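Local coordinates for anthranilate-CoA ligase (Stigmatella aurantiaca, PDB 4WV3), which is an AMP-binding enzyme of the ANL clan, combining a large N-terminal part with a small, separately folded C-terminal domain, at residues W408-G411 against D415-K418; D397-F400 against Y406-H409; A293-P298 against I507-L512; E430-Q435 against E482-Y487. All coordinates share one frame; numbering follows the deposited sequence.

Contact 1 (W408-G411 against D415-K418). With 3UK (5'-O-[(S)-[(2-aminobenzoyl)oxy](hydroxy)phosphoryl]adenosine), chain C.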
# COMPACT_ATOMS: atom_id res chain seq x y z
N TRP A 408 7.86 -17.30 -3.69
CA TRP A 408 7.52 -17.26 -2.27
C TRP A 408 8.36 -16.24 -1.52
O TRP A 408 9.59 -16.24 -1.62
CB TRP A 408 7.68 -18.65 -1.65
CG TRP A 408 6.67 -19.64 -2.12
CD1 TRP A 408 6.65 -20.27 -3.32
CD2 TRP A 408 5.53 -20.12 -1.39
NE1 TRP A 408 5.56 -21.12 -3.39
CE2 TRP A 408 4.86 -21.04 -2.22
CE3 TRP A 408 5.02 -19.86 -0.12
CZ2 TRP A 408 3.71 -21.70 -1.82
CZ3 TRP A 408 3.86 -20.51 0.28
CH2 TRP A 408 3.22 -21.42 -0.57
N HIS A 409 7.69 -15.38 -0.77
CA HIS A 409 8.37 -14.33 -0.02
C HIS A 409 9.03 -14.89 1.23
O HIS A 409 8.34 -15.35 2.15
CB HIS A 409 7.37 -13.24 0.37
CG HIS A 409 8.00 -12.01 0.94
ND1 HIS A 409 7.43 -11.28 1.96
CD2 HIS A 409 9.16 -11.37 0.63
CE1 HIS A 409 8.21 -10.25 2.26
NE2 HIS A 409 9.26 -10.29 1.46
N ALA A 410 10.35 -14.86 1.27
CA ALA A 410 11.09 -15.30 2.45
C ALA A 410 11.01 -14.22 3.52
O ALA A 410 11.11 -14.50 4.72
CB ALA A 410 12.53 -15.59 2.10
N GLY A 411 10.81 -12.98 3.08
CA GLY A 411 10.72 -11.85 3.99
C GLY A 411 11.63 -10.72 3.55
O GLY A 411 12.39 -10.87 2.60
N ASP A 415 14.56 -8.61 7.81
CA ASP A 415 13.75 -9.43 8.70
C ASP A 415 14.21 -10.88 8.74
O ASP A 415 13.73 -11.67 9.56
CB ASP A 415 12.27 -9.35 8.30
CG ASP A 415 11.70 -7.96 8.47
OD1 ASP A 415 12.27 -7.17 9.26
OD2 ASP A 415 10.67 -7.65 7.82
N MET A 416 15.13 -11.24 7.85
CA MET A 416 15.70 -12.58 7.84
C MET A 416 16.58 -12.79 9.06
O MET A 416 17.36 -11.92 9.43
CB MET A 416 16.51 -12.81 6.56
CG MET A 416 15.71 -12.73 5.27
SD MET A 416 14.52 -14.08 5.08
CE MET A 416 15.61 -15.50 5.08
N LEU A 417 16.44 -13.95 9.70
CA LEU A 417 17.27 -14.27 10.85
C LEU A 417 18.18 -15.46 10.57
O LEU A 417 17.79 -16.41 9.88
CB LEU A 417 16.41 -14.52 12.10
CG LEU A 417 15.06 -15.24 11.98
CD1 LEU A 417 14.76 -15.98 13.28
CD2 LEU A 417 13.94 -14.26 11.67
N LYS A 418 19.40 -15.39 11.09
CA LYS A 418 20.39 -16.44 10.88
C LYS A 418 20.56 -17.29 12.13
O LYS A 418 21.10 -16.83 13.14
CB LYS A 418 21.73 -15.84 10.47
CG LYS A 418 22.85 -16.86 10.30
CD LYS A 418 24.20 -16.18 10.12
CE LYS A 418 24.28 -15.43 8.80
NZ LYS A 418 24.20 -16.35 7.63
C10 3UK C . 6.36 -5.81 0.97
C15 3UK C . 4.93 -7.70 0.18
C17 3UK C . 4.99 -10.05 0.37
C21 3UK C . 7.62 -6.06 0.20
C26 3UK C . 2.65 -2.07 -2.16
C28 3UK C . 1.14 -3.50 -3.39
O01 3UK C . 3.38 -2.26 0.13
C02 3UK C . 3.63 -1.81 -0.96
O03 3UK C . 4.59 -0.77 -1.10
P04 3UK C . 5.53 -0.35 0.12
O05 3UK C . 6.43 0.84 -0.34
O06 3UK C . 6.49 -1.55 0.58
C07 3UK C . 6.83 -2.59 -0.35
C08 3UK C . 7.32 -3.78 0.43
O09 3UK C . 6.22 -4.40 1.11
N11 3UK C . 5.23 -6.35 0.28
C12 3UK C . 4.28 -5.62 -0.37
N13 3UK C . 3.37 -6.49 -0.89
C14 3UK C . 3.75 -7.78 -0.57
N16 3UK C . 5.53 -8.83 0.63
N18 3UK C . 3.88 -10.20 -0.33
C19 3UK C . 3.23 -9.13 -0.81
N20 3UK C . 2.03 -9.30 -1.56
O22 3UK C . 8.68 -6.35 1.09
C23 3UK C . 7.88 -4.80 -0.48
O24 3UK C . 9.29 -4.60 -0.65
O25 3UK C . 4.67 0.11 1.28
C27 3UK C . 2.03 -3.29 -2.31
C29 3UK C . 0.90 -2.46 -4.34
C30 3UK C . 1.52 -1.24 -4.20
C31 3UK C . 2.40 -1.02 -3.11
N32 3UK C . 3.06 0.28 -2.96
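M416 reaches back over the turn to A410, and its sulfur makes nearly all of the touch. M416 SD lies 3.5 Å from the backbone oxygen A410 O and 3.9 Å from the methyl A410 CB, a packing contact with no hydrogen bond behind it. The sulfur gets there because the chain folds on itself: CG stands beside the backbone N (chi1 -63°), and the next two torsions bend the same way, so that the thioether curls toward the strand instead of running past it. Just before M416 the chain passes G411, with the D415 and G411 CA atoms 6.1 Å apart.

The next shell holds M416 in place from outside. K398 of the adjoining strand, W423 and P426 touch its side chain, while A410 O accepts a hydrogen bond from S425 OG. One residue before A410, the H409 imidazole has the backbone N of G411 3.3 Å above one face, toward the rim, and the N16 edge of the 3UK purine over the other, with N16 of 3UK 3.4 Å from H409 ND1. The backbone here thus serves two sides, closing one face of a ligand-pocket ring and offering A410 to M416. K398 is paired with two successive residues, A410 and G411, a classic beta bulge near the end of strand 407-412; its position is consistent with the linker that in ANL enzymes leads from the large N-terminal part into the C-terminal domain.

Contact 2 (D397-F400 against Y406-H409). With 3UK (5'-O-[(S)-[(2-aminobenzoyl)oxy](hydroxy)phosphoryl]adenosine), chain C.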
# COMPACT_ATOMS: atom_id res chain seq x y z
N ASP A 397 13.90 -7.39 -0.83
CA ASP A 397 13.16 -8.59 -0.47
C ASP A 397 13.94 -9.86 -0.80
O ASP A 397 14.71 -9.91 -1.75
CB ASP A 397 11.81 -8.63 -1.19
CG ASP A 397 10.85 -7.58 -0.68
OD1 ASP A 397 10.64 -7.52 0.55
OD2 ASP A 397 10.30 -6.82 -1.50
N LYS A 398 13.72 -10.89 0.02
CA LYS A 398 14.27 -12.22 -0.26
C LYS A 398 13.16 -13.13 -0.78
O LYS A 398 12.10 -13.24 -0.16
CB LYS A 398 14.90 -12.81 1.00
CG LYS A 398 16.30 -12.29 1.31
CD LYS A 398 17.30 -12.74 0.25
CE LYS A 398 18.73 -12.57 0.73
NZ LYS A 398 19.07 -11.16 1.03
N TYR A 399 13.41 -13.76 -1.91
CA TYR A 399 12.43 -14.64 -2.54
C TYR A 399 13.07 -15.94 -3.00
O TYR A 399 14.28 -16.02 -3.19
CB TYR A 399 11.79 -13.95 -3.75
CG TYR A 399 10.44 -13.31 -3.48
CD1 TYR A 399 10.35 -12.05 -2.91
CD2 TYR A 399 9.27 -13.96 -3.82
CE1 TYR A 399 9.13 -11.46 -2.67
CE2 TYR A 399 8.03 -13.38 -3.59
CZ TYR A 399 7.97 -12.12 -3.01
OH TYR A 399 6.75 -11.53 -2.77
N PHE A 400 12.24 -16.97 -3.17
CA PHE A 400 12.67 -18.19 -3.84
C PHE A 400 11.55 -18.71 -4.73
O PHE A 400 10.38 -18.40 -4.51
CB PHE A 400 13.14 -19.25 -2.83
CG PHE A 400 12.04 -19.82 -1.98
CD1 PHE A 400 11.36 -20.96 -2.36
CD2 PHE A 400 11.70 -19.22 -0.77
CE1 PHE A 400 10.35 -21.49 -1.58
CE2 PHE A 400 10.70 -19.74 0.02
CZ PHE A 400 10.02 -20.88 -0.38
N TYR A 406 6.54 -20.79 -8.91
CA TYR A 406 5.85 -19.84 -8.04
C TYR A 406 6.81 -19.14 -7.08
O TYR A 406 7.70 -19.76 -6.50
CB TYR A 406 4.73 -20.54 -7.26
CG TYR A 406 3.59 -21.00 -8.13
CD1 TYR A 406 3.57 -22.28 -8.67
CD2 TYR A 406 2.52 -20.16 -8.41
CE1 TYR A 406 2.53 -22.70 -9.47
CE2 TYR A 406 1.47 -20.57 -9.20
CZ TYR A 406 1.48 -21.85 -9.73
OH TYR A 406 0.44 -22.27 -10.52
N TYR A 407 6.61 -17.83 -6.92
CA TYR A 407 7.47 -17.01 -6.07
C TYR A 407 6.98 -16.95 -4.63
O TYR A 407 5.83 -16.60 -4.37
CB TYR A 407 7.58 -15.60 -6.64
CG TYR A 407 8.54 -15.47 -7.80
CD1 TYR A 407 8.23 -16.01 -9.04
CD2 TYR A 407 9.75 -14.81 -7.65
CE1 TYR A 407 9.10 -15.89 -10.10
CE2 TYR A 407 10.63 -14.70 -8.71
CZ TYR A 407 10.30 -15.24 -9.93
OH TYR A 407 11.18 -15.12 -10.99
N TRP A 408 7.86 -17.30 -3.69
CA TRP A 408 7.52 -17.26 -2.27
C TRP A 408 8.36 -16.24 -1.52
O TRP A 408 9.59 -16.24 -1.62
CB TRP A 408 7.68 -18.65 -1.65
CG TRP A 408 6.67 -19.64 -2.12
CD1 TRP A 408 6.65 -20.27 -3.32
CD2 TRP A 408 5.53 -20.12 -1.39
NE1 TRP A 408 5.56 -21.12 -3.39
CE2 TRP A 408 4.86 -21.04 -2.22
CE3 TRP A 408 5.02 -19.86 -0.12
CZ2 TRP A 408 3.71 -21.70 -1.82
CZ3 TRP A 408 3.86 -20.51 0.28
CH2 TRP A 408 3.22 -21.42 -0.57
N HIS A 409 7.69 -15.38 -0.77
CA HIS A 409 8.37 -14.33 -0.02
C HIS A 409 9.03 -14.89 1.23
O HIS A 409 8.34 -15.35 2.15
CB HIS A 409 7.37 -13.24 0.37
CG HIS A 409 8.00 -12.01 0.94
ND1 HIS A 409 7.43 -11.28 1.96
CD2 HIS A 409 9.16 -11.37 0.63
CE1 HIS A 409 8.21 -10.25 2.26
NE2 HIS A 409 9.26 -10.29 1.46
C10 3UK C . 6.36 -5.81 0.97
C15 3UK C . 4.93 -7.70 0.18
C17 3UK C . 4.99 -10.05 0.37
C21 3UK C . 7.62 -6.06 0.20
C26 3UK C . 2.65 -2.07 -2.16
C28 3UK C . 1.14 -3.50 -3.39
O01 3UK C . 3.38 -2.26 0.13
C02 3UK C . 3.63 -1.81 -0.96
O03 3UK C . 4.59 -0.77 -1.10
P04 3UK C . 5.53 -0.35 0.12
O05 3UK C . 6.43 0.84 -0.34
O06 3UK C . 6.49 -1.55 0.58
C07 3UK C . 6.83 -2.59 -0.35
C08 3UK C . 7.32 -3.78 0.43
O09 3UK C . 6.22 -4.40 1.11
N11 3UK C . 5.23 -6.35 0.28
C12 3UK C . 4.28 -5.62 -0.37
N13 3UK C . 3.37 -6.49 -0.89
C14 3UK C . 3.75 -7.78 -0.57
N16 3UK C . 5.53 -8.83 0.63
N18 3UK C . 3.88 -10.20 -0.33
C19 3UK C . 3.23 -9.13 -0.81
N20 3UK C . 2.03 -9.30 -1.56
O22 3UK C . 8.68 -6.35 1.09
C23 3UK C . 7.88 -4.80 -0.48
O24 3UK C . 9.29 -4.60 -0.65
O25 3UK C . 4.67 0.11 1.28
C27 3UK C . 2.03 -3.29 -2.31
C29 3UK C . 0.90 -2.46 -4.34
C30 3UK C . 1.52 -1.24 -4.20
C31 3UK C . 2.40 -1.02 -3.11
N32 3UK C . 3.06 0.28 -2.96
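The hydrogen bond from H409 NE2 to D397 OD1 is oddly angled: it is 3.2 Å long, meets the carboxylate 59° out of its plane, and joins two flat groups turned 86° apart. The imidazole therefore reaches the oxygen from above, leaving the carboxylate turned toward the ribose of 3UK. There the ligand hydroxyl O24 donates to D397 OD2 at 2.6 Å; the second hydroxyl, O22, is modelled beside OD1 at a separation too short to be trusted. T395 OG1 is a further partner of OD2.

Behind this polar end the two strands are locked by rings. H409 CA sits over the centre of the Y399 ring, 3.7 Å from its centroid, in a CH-pi contact, and Y399 OH is tied to S339. On the other face of the sheet F400 CG is tucked between its own backbone N and carbonyl carbon (chi1 68°), which lays the ring against W408 CB, 3.8 Å from the ring centroid. The F400 and W408 rings are nearly parallel but slid apart, with little overlap. In the backbone, W408 N donates to F400 O at 2.9 Å and F400 N to W408 O at 3.2 Å, a hydrogen-bonded antiparallel pair next to the non-hydrogen-bonded pair Y399 and H409. This is a beta hairpin, 392-401 with 407-412, carrying the ribose-binding aspartate familiar from ANL enzymes.

Contact 3 (A293-P298 against I507-L512). With 3UK (5'-O-[(S)-[(2-aminobenzoyl)oxy](hydroxy)phosphoryl]adenosine), chain C.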
# COMPACT_ATOMS: atom_id res chain seq x y z
N ALA A 293 -2.10 -7.48 -0.29
CA ALA A 293 -0.72 -7.03 -0.50
C ALA A 293 -0.26 -6.27 0.74
O ALA A 293 -1.01 -6.16 1.71
CB ALA A 293 -0.67 -5.96 -1.57
N SER A 294 0.95 -5.73 0.68
CA SER A 294 1.54 -5.05 1.82
C SER A 294 2.51 -6.01 2.48
O SER A 294 3.70 -5.73 2.63
CB SER A 294 0.47 -4.61 2.81
OG SER A 294 0.97 -3.64 3.72
N GLU A 295 1.98 -7.17 2.86
CA GLU A 295 2.80 -8.28 3.35
C GLU A 295 2.27 -9.60 2.80
O GLU A 295 1.14 -9.66 2.30
CB GLU A 295 2.84 -8.32 4.88
CG GLU A 295 3.69 -7.22 5.52
CD GLU A 295 4.02 -7.51 6.97
OE1 GLU A 295 3.81 -8.65 7.42
OE2 GLU A 295 4.50 -6.59 7.67
N ALA A 296 3.07 -10.65 2.89
CA ALA A 296 2.70 -11.96 2.35
C ALA A 296 1.43 -12.51 3.00
O ALA A 296 1.33 -12.57 4.23
CB ALA A 296 3.85 -12.94 2.50
N LEU A 297 0.47 -12.91 2.17
CA LEU A 297 -0.77 -13.49 2.66
C LEU A 297 -0.59 -14.98 2.95
O LEU A 297 -0.34 -15.77 2.04
CB LEU A 297 -1.89 -13.30 1.63
CG LEU A 297 -3.24 -13.93 2.00
CD1 LEU A 297 -3.92 -13.15 3.12
CD2 LEU A 297 -4.15 -14.04 0.78
N PRO A 298 -0.73 -15.36 4.23
CA PRO A 298 -0.59 -16.76 4.65
C PRO A 298 -1.62 -17.65 3.96
O PRO A 298 -2.74 -17.21 3.71
CB PRO A 298 -0.88 -16.70 6.16
CG PRO A 298 -0.59 -15.29 6.55
CD PRO A 298 -1.01 -14.47 5.37
N ILE A 507 3.89 -4.91 9.65
CA ILE A 507 4.35 -5.10 11.01
C ILE A 507 5.79 -4.60 11.15
O ILE A 507 6.68 -5.07 10.44
CB ILE A 507 4.27 -6.57 11.45
CG1 ILE A 507 2.80 -7.01 11.54
CG2 ILE A 507 4.96 -6.77 12.79
CD1 ILE A 507 2.63 -8.43 12.04
N GLN A 508 6.00 -3.65 12.05
CA GLN A 508 7.33 -3.08 12.26
C GLN A 508 8.20 -4.01 13.09
O GLN A 508 8.38 -3.80 14.29
CB GLN A 508 7.21 -1.71 12.93
CG GLN A 508 6.54 -0.66 12.06
CD GLN A 508 6.25 0.62 12.81
OE1 GLN A 508 5.96 0.61 14.01
NE2 GLN A 508 6.33 1.75 12.11
N ARG A 509 8.75 -5.03 12.44
CA ARG A 509 9.56 -6.03 13.12
C ARG A 509 10.89 -5.47 13.63
O ARG A 509 11.52 -6.06 14.50
CB ARG A 509 9.80 -7.23 12.20
CG ARG A 509 8.55 -8.03 11.92
CD ARG A 509 8.75 -9.01 10.77
NE ARG A 509 7.52 -9.71 10.44
CZ ARG A 509 6.54 -9.20 9.70
NH1 ARG A 509 6.65 -7.98 9.21
NH2 ARG A 509 5.45 -9.92 9.46
N PHE A 510 11.30 -4.33 13.08
CA PHE A 510 12.54 -3.70 13.53
C PHE A 510 12.35 -3.09 14.92
O PHE A 510 13.32 -2.95 15.67
CB PHE A 510 13.01 -2.64 12.53
CG PHE A 510 12.20 -1.37 12.54
CD1 PHE A 510 12.65 -0.25 13.22
CD2 PHE A 510 10.99 -1.30 11.87
CE1 PHE A 510 11.91 0.91 13.24
CE2 PHE A 510 10.25 -0.14 11.88
CZ PHE A 510 10.71 0.97 12.57
N LYS A 511 11.11 -2.75 15.26
CA LYS A 511 10.80 -2.25 16.59
C LYS A 511 10.76 -3.39 17.60
O LYS A 511 11.20 -3.24 18.74
CB LYS A 511 9.48 -1.48 16.60
CG LYS A 511 9.57 -0.10 15.99
CD LYS A 511 8.33 0.73 16.30
CE LYS A 511 8.47 2.14 15.77
NZ LYS A 511 7.28 2.98 16.08
N LEU A 512 10.22 -4.53 17.18
CA LEU A 512 10.22 -5.73 18.02
C LEU A 512 11.66 -6.19 18.23
O LEU A 512 12.03 -6.64 19.31
CB LEU A 512 9.41 -6.85 17.36
CG LEU A 512 7.89 -6.67 17.33
CD1 LEU A 512 7.24 -7.81 16.57
CD2 LEU A 512 7.33 -6.57 18.74
C10 3UK C . 6.36 -5.81 0.97
C15 3UK C . 4.93 -7.70 0.18
C17 3UK C . 4.99 -10.05 0.37
C21 3UK C . 7.62 -6.06 0.20
C26 3UK C . 2.65 -2.07 -2.16
C28 3UK C . 1.14 -3.50 -3.39
O01 3UK C . 3.38 -2.26 0.13
C02 3UK C . 3.63 -1.81 -0.96
O03 3UK C . 4.59 -0.77 -1.10
P04 3UK C . 5.53 -0.35 0.12
O05 3UK C . 6.43 0.84 -0.34
O06 3UK C . 6.49 -1.55 0.58
C07 3UK C . 6.83 -2.59 -0.35
C08 3UK C . 7.32 -3.78 0.43
O09 3UK C . 6.22 -4.40 1.11
N11 3UK C . 5.23 -6.35 0.28
C12 3UK C . 4.28 -5.62 -0.37
N13 3UK C . 3.37 -6.49 -0.89
C14 3UK C . 3.75 -7.78 -0.57
N16 3UK C . 5.53 -8.83 0.63
N18 3UK C . 3.88 -10.20 -0.33
C19 3UK C . 3.23 -9.13 -0.81
N20 3UK C . 2.03 -9.30 -1.56
O22 3UK C . 8.68 -6.35 1.09
C23 3UK C . 7.88 -4.80 -0.48
O24 3UK C . 9.29 -4.60 -0.65
O25 3UK C . 4.67 0.11 1.28
C27 3UK C . 2.03 -3.29 -2.31
C29 3UK C . 0.90 -2.46 -4.34
C30 3UK C . 1.52 -1.24 -4.20
C31 3UK C . 2.40 -1.02 -3.11
N32 3UK C . 3.06 0.28 -2.96
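The E295 carboxylate lies at the edge of the R509 guanidinium, with CD in the guanidinium plane, while I507 CG2 lies 4.1 Å above one guanidinium face, toward the rim. The two flat groups are tilted 44° apart, yet the grip is end-on and two-pronged. R509 NH2 donates to E295 OE1 at 2.9 Å, from the syn side but tilted 27° out of the carboxylate plane, and R509 NH1 reaches E295 OE2 at 3.0 Å from above one face. The backbone N of I507 also donates to E295 OE2, at 2.7 Å and from the other face, so three N-H groups fix the rotation of the acid. E295 reaches them through an extended chain that starts with CG beside its backbone N (chi1 -73°), whereas its main chain runs along the purine of 3UK. A second carboxylate, that of E430, forms a salt bridge with R509 NH2, probably steadying the positive charge. The E295–R509 salt bridge ties the ligand-lining loop to the C-terminal domain. That loop runs between strand 289-292 and helix 299-309; across from it, R509 lies in the first turn of helix 509-520, with I507 and R509 resting on strand 439-448.

Contact 4 (E430-Q435 against E482-Y487)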
# COMPACT_ATOMS: atom_id res chain seq x y z
N GLU A 430 5.91 -17.56 10.60
CA GLU A 430 4.66 -16.87 10.89
C GLU A 430 3.47 -17.53 10.19
O GLU A 430 2.37 -17.59 10.74
CB GLU A 430 4.75 -15.40 10.49
CG GLU A 430 5.69 -14.57 11.35
CD GLU A 430 6.01 -13.21 10.74
OE1 GLU A 430 5.33 -12.82 9.77
OE2 GLU A 430 6.94 -12.54 11.23
N SER A 431 3.71 -18.02 8.98
CA SER A 431 2.67 -18.69 8.20
C SER A 431 2.26 -20.01 8.84
O SER A 431 1.12 -20.44 8.72
CB SER A 431 3.14 -18.93 6.77
OG SER A 431 2.17 -19.65 6.02
N THR A 432 3.21 -20.64 9.52
CA THR A 432 2.95 -21.90 10.22
C THR A 432 2.18 -21.65 11.51
O THR A 432 1.24 -22.37 11.83
CB THR A 432 4.26 -22.64 10.53
OG1 THR A 432 4.91 -23.02 9.31
CG2 THR A 432 3.99 -23.89 11.35
N LEU A 433 2.59 -20.62 12.24
CA LEU A 433 1.95 -20.26 13.51
C LEU A 433 0.48 -19.89 13.31
O LEU A 433 -0.37 -20.23 14.14
CB LEU A 433 2.69 -19.11 14.18
CG LEU A 433 4.07 -19.41 14.76
CD1 LEU A 433 4.83 -18.13 15.02
CD2 LEU A 433 3.94 -20.22 16.04
N ILE A 434 0.19 -19.20 12.22
CA ILE A 434 -1.16 -18.70 11.97
C ILE A 434 -2.13 -19.83 11.59
O ILE A 434 -3.34 -19.63 11.57
CB ILE A 434 -1.17 -17.59 10.89
CG1 ILE A 434 -2.35 -16.64 11.11
CG2 ILE A 434 -1.17 -18.20 9.50
CD1 ILE A 434 -2.35 -15.44 10.19
N GLN A 435 -1.58 -21.01 11.30
CA GLN A 435 -2.40 -22.17 11.00
C GLN A 435 -3.21 -22.60 12.22
O GLN A 435 -4.32 -23.13 12.08
CB GLN A 435 -1.54 -23.34 10.50
CG GLN A 435 -0.96 -23.13 9.11
CD GLN A 435 -0.08 -24.28 8.68
OE1 GLN A 435 0.28 -25.14 9.48
NE2 GLN A 435 0.27 -24.30 7.40
N GLU A 482 6.00 -30.29 14.30
CA GLU A 482 5.51 -31.13 13.21
C GLU A 482 5.67 -30.48 11.84
O GLU A 482 5.80 -31.18 10.83
CB GLU A 482 4.04 -31.49 13.44
CG GLU A 482 3.81 -32.43 14.61
CD GLU A 482 2.33 -32.68 14.87
OE1 GLU A 482 1.52 -31.77 14.62
OE2 GLU A 482 1.99 -33.80 15.31
N LYS A 483 5.67 -29.15 11.80
CA LYS A 483 5.63 -28.44 10.52
C LYS A 483 6.95 -27.80 10.10
O LYS A 483 7.19 -27.60 8.91
CB LYS A 483 4.52 -27.38 10.53
CG LYS A 483 3.19 -27.86 9.96
CD LYS A 483 2.58 -28.97 10.80
CE LYS A 483 1.28 -29.47 10.18
NZ LYS A 483 0.27 -28.39 10.04
N MET A 484 7.81 -27.48 11.06
CA MET A 484 9.06 -26.79 10.75
C MET A 484 10.28 -27.55 11.25
O MET A 484 10.19 -28.36 12.18
CB MET A 484 9.06 -25.38 11.34
CG MET A 484 7.89 -24.52 10.91
SD MET A 484 8.02 -22.86 11.60
CE MET A 484 8.27 -23.25 13.33
N ALA A 485 11.43 -27.28 10.63
CA ALA A 485 12.69 -27.86 11.08
C ALA A 485 13.05 -27.27 12.44
O ALA A 485 12.57 -26.19 12.80
CB ALA A 485 13.79 -27.60 10.07
N ALA A 486 13.89 -27.98 13.18
CA ALA A 486 14.19 -27.62 14.56
C ALA A 486 14.79 -26.21 14.71
O ALA A 486 14.45 -25.49 15.66
CB ALA A 486 15.14 -28.64 15.17
N TYR A 487 15.65 -25.82 13.78
CA TYR A 487 16.32 -24.53 13.88
C TYR A 487 15.39 -23.37 13.54
O TYR A 487 15.71 -22.21 13.81
CB TYR A 487 17.57 -24.50 12.99
CG TYR A 487 17.29 -24.59 11.51
CD1 TYR A 487 17.19 -23.44 10.73
CD2 TYR A 487 17.12 -25.82 10.88
CE1 TYR A 487 16.93 -23.52 9.37
CE2 TYR A 487 16.87 -25.90 9.53
CZ TYR A 487 16.77 -24.75 8.78
OH TYR A 487 16.51 -24.83 7.43
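With its CG2 anti to the backbone N and OG1 beside that N (chi1 -64°), T432 turns its methyl to K483 and its hydroxyl toward M484. T432 CG2 packs on K483 CB at 3.6 Å, and T432 OG1 lies 3.7 Å from M484 CG. In M484, CG beside the backbone N (chi1 -56°) and an extended second torsion carry SD alongside T432, with M484 SD 3.9 Å from T432 CB; the bend at chi3 only turns the terminal methyl. The lysine is kinked at its second and fourth torsions, which swings K483 NZ round to Q435 OE1 in a weak hydrogen bond of 3.3 Å.

The hydroxyl of T432 is not spent on the methionine, since it is hydrogen-bonded to E428 O one turn back in its own helix. L433, on another side of helix 426-433, packs against I476 and C480 and so joins the same two helices. M484 is the first residue to leave helical geometry after helix 470-483, so the contact sits where that helix gives way to loop, with T432 touching both K483 CB and the M484 CG and SD. The seam is mainly apolar, its one cross-segment polar link being a weak, charged-to-neutral bond between two exposed side chains. Between these segments apolar packing probably contributes more than that bond, while T432 O, accepting from H479 NE2, adds a polar tie between the helices.

In the fold
Contacts 1 and 2, about 9 Å apart centre to centre, share W408 and H409 on strand 407-412, which pairs with strand 392-401. Contact 3 spans the longest stretch of chain, from the loop after strand 289-292 to helix 509-520, and encloses the others: contact 2, then contact 1, then contact 4. Its centre lies about 11 Å from that of contact 1, where H409 packs on A296, and about 17 Å from that of contact 4, which it touches through R509 with E430 and P298 with I434. Contacts 1, 2 and 3 all touch 3UK, while contact 4 stays within the C-terminal domain. A ligand pocket is thus joined, through a linker and a salt bridge, to a second domain, consistent with closure over the ligand.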